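Local coordinates for RsfP (Uncultured bacterium, PDB 4GLJ), which probably catalyses the phosphorolysis of methylthioadenosine to adenine and methylthioribose-1-phosphate, and binds the dye rhodamine B, at residues A[132-137]-A[277-282]. Residues are numbered along the deposited sequence; the frame is centred on the assembly and turned at random.
Sequences GAVAHV and LVTPVE. With RHB (N-[9-(2-carboxyphenyl)-6-(diethylamino)-3H-xanthen-3-ylidene]-N-ethylethanaminium), chain B.
Both backbone polar groups of Val134 are met by the 277-282 loop, and here the contact is tightest. Its carbonyl O takes two N-H groups, from Val278 N at 2.7 Å, tilted 24° from the carbonyl plane, and from Thr279 N at 3.2 Å, within that plane. Its N-H goes to a side chain instead: Val134 N donates to Thr279 OG1 at 2.8 Å. With OG1 beside its own backbone N (chi1 -52°), threonine brings a hydroxyl to this amide. The branched, apolar Val134 and Val278 lie side by side, CG1 of the first 3.9 Å from CB of the second. Ala135 and Leu277 form a single beta bridge, where a methyl as small as Ala135 CB fits 3.9 Å from Leu277 CA. The bridge ties two loops of this phosphorylase-superfamily protein, one between strand 111-119 and helix 145-157, the other between helices 237-263 and 286-291. On the dye side the contacts are van der Waals: Val278 CG2 comes 3.2 Å from carboxyl oxygen O2 of a rhodamine B and lies at the edge of the His136 ring. That flat ring offers a face to dye atom C12, offset toward the rim, while Pro177 O of the second subunit holds His136 ND1 by a hydrogen bond. Looser is the partly exposed end, where Thr279 CG2 comes only to 3.8 Å from Gly132 O; the backbone of Gly132, at phi 119°, would jam a CB against the preceding carbonyl, which suits glycine.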
# COMPACT_ATOMS: atom_id res chain seq x y z
N GLY A 132 1.79 18.80 -13.08
CA GLY A 132 2.52 19.95 -13.64
C GLY A 132 4.04 20.02 -13.42
O GLY A 132 4.72 20.76 -14.11
N ALA A 133 4.58 19.24 -12.50
CA ALA A 133 6.02 19.27 -12.17
C ALA A 133 6.44 17.86 -11.78
O ALA A 133 5.72 17.21 -11.01
CB ALA A 133 6.24 20.19 -11.01
N VAL A 134 7.58 17.41 -12.30
CA VAL A 134 8.12 16.06 -12.01
C VAL A 134 9.49 16.25 -11.34
O VAL A 134 10.35 17.04 -11.85
CB VAL A 134 8.32 15.27 -13.35
CG1 VAL A 134 8.99 13.89 -13.15
CG2 VAL A 134 6.99 15.11 -14.11
N ALA A 135 9.70 15.53 -10.24
CA ALA A 135 10.99 15.55 -9.52
C ALA A 135 11.13 14.21 -8.84
O ALA A 135 10.14 13.62 -8.32
CB ALA A 135 11.03 16.65 -8.45
N HIS A 136 12.37 13.72 -8.77
CA HIS A 136 12.62 12.42 -8.13
C HIS A 136 13.76 12.55 -7.12
O HIS A 136 14.89 12.30 -7.46
CB HIS A 136 12.99 11.42 -9.21
CG HIS A 136 11.84 11.07 -10.12
ND1 HIS A 136 10.82 10.22 -9.73
CD2 HIS A 136 11.52 11.51 -11.39
CE1 HIS A 136 9.93 10.13 -10.74
NE2 HIS A 136 10.38 10.89 -11.77
N VAL A 137 13.52 12.98 -5.90
CA VAL A 137 14.66 13.14 -4.92
C VAL A 137 15.13 11.75 -4.47
O VAL A 137 14.37 10.78 -4.46
CB VAL A 137 14.28 14.02 -3.72
CG1 VAL A 137 13.91 15.41 -4.21
CG2 VAL A 137 13.11 13.43 -2.92
N LEU A 277 14.99 17.67 -9.92
CA LEU A 277 13.84 18.29 -10.57
C LEU A 277 13.90 17.98 -12.06
O LEU A 277 14.92 18.23 -12.70
CB LEU A 277 13.87 19.83 -10.33
CG LEU A 277 12.69 20.70 -10.79
CD1 LEU A 277 11.34 20.28 -10.25
CD2 LEU A 277 12.92 22.20 -10.46
N VAL A 278 12.87 17.40 -12.64
CA VAL A 278 12.93 17.06 -14.06
C VAL A 278 12.32 18.21 -14.87
O VAL A 278 12.85 18.58 -15.93
CB VAL A 278 12.19 15.73 -14.37
CG1 VAL A 278 12.03 15.49 -15.85
CG2 VAL A 278 12.88 14.52 -13.71
N THR A 279 11.23 18.79 -14.40
CA THR A 279 10.53 19.84 -15.13
C THR A 279 11.25 21.15 -14.87
O THR A 279 11.27 21.59 -13.73
CB THR A 279 9.09 20.01 -14.58
OG1 THR A 279 8.45 18.74 -14.57
CG2 THR A 279 8.27 21.07 -15.40
N PRO A 280 11.78 21.81 -15.92
CA PRO A 280 12.37 23.15 -15.74
C PRO A 280 11.33 24.12 -15.18
O PRO A 280 10.16 24.07 -15.57
CB PRO A 280 12.76 23.57 -17.16
CG PRO A 280 12.89 22.28 -17.92
CD PRO A 280 11.81 21.38 -17.33
N VAL A 281 11.73 25.00 -14.27
CA VAL A 281 10.80 25.98 -13.71
C VAL A 281 10.11 26.78 -14.86
O VAL A 281 8.91 27.07 -14.80
CB VAL A 281 11.48 26.85 -12.62
CG1 VAL A 281 10.75 28.17 -12.35
CG2 VAL A 281 11.63 26.04 -11.33
N GLU A 282 10.84 27.07 -15.94
CA GLU A 282 10.28 27.86 -17.06
C GLU A 282 9.22 27.09 -17.83
O GLU A 282 8.42 27.70 -18.52
CB GLU A 282 11.37 28.36 -18.02
CG GLU A 282 12.52 27.39 -18.21
CD GLU A 282 13.55 27.56 -17.10
OE1 GLU A 282 13.71 26.62 -16.27
OE2 GLU A 282 14.16 28.66 -17.04
O2 RHB B . 15.84 14.46 -14.84
C26 RHB B . 16.64 14.46 -13.88
C19 RHB B . 16.80 13.26 -13.02
C14 RHB B . 16.27 11.99 -13.25
C15 RHB B . 16.55 10.99 -12.34
C16 RHB B . 17.31 11.20 -11.21
C17 RHB B . 17.82 12.45 -10.97
C18 RHB B . 17.57 13.46 -11.89
C9 RHB B . 15.42 11.54 -14.40
C8 RHB B . 14.60 10.31 -14.17
C13 RHB B . 14.60 9.64 -12.96
C12 RHB B . 13.83 8.50 -12.75
C11 RHB B . 13.00 8.02 -13.74
N1 RHB B . 12.25 6.84 -13.58
C35 RHB B . 13.20 5.94 -12.90
C36 RHB B . 14.53 6.11 -13.60
C22 RHB B . 10.91 6.87 -12.92
C23 RHB B . 9.81 7.10 -13.97
C10 RHB B . 13.04 8.69 -14.96
C7 RHB B . 13.80 9.83 -15.18
O1 RHB B . 13.77 10.46 -16.39
C1 RHB B . 14.50 11.58 -16.69
C2 RHB B . 15.34 12.17 -15.76
C6 RHB B . 14.37 12.12 -17.96
C5 RHB B . 15.07 13.25 -18.33
C4 RHB B . 15.91 13.85 -17.41
C3 RHB B . 16.05 13.31 -16.13
N2 RHB B . 14.91 13.75 -19.64
C24 RHB B . 13.55 14.26 -19.88
C25 RHB B . 13.26 14.17 -21.37
C33 RHB B . 15.94 14.77 -19.93
C34 RHB B . 16.17 14.82 -21.43
O3 RHB B . 17.36 15.45 -13.64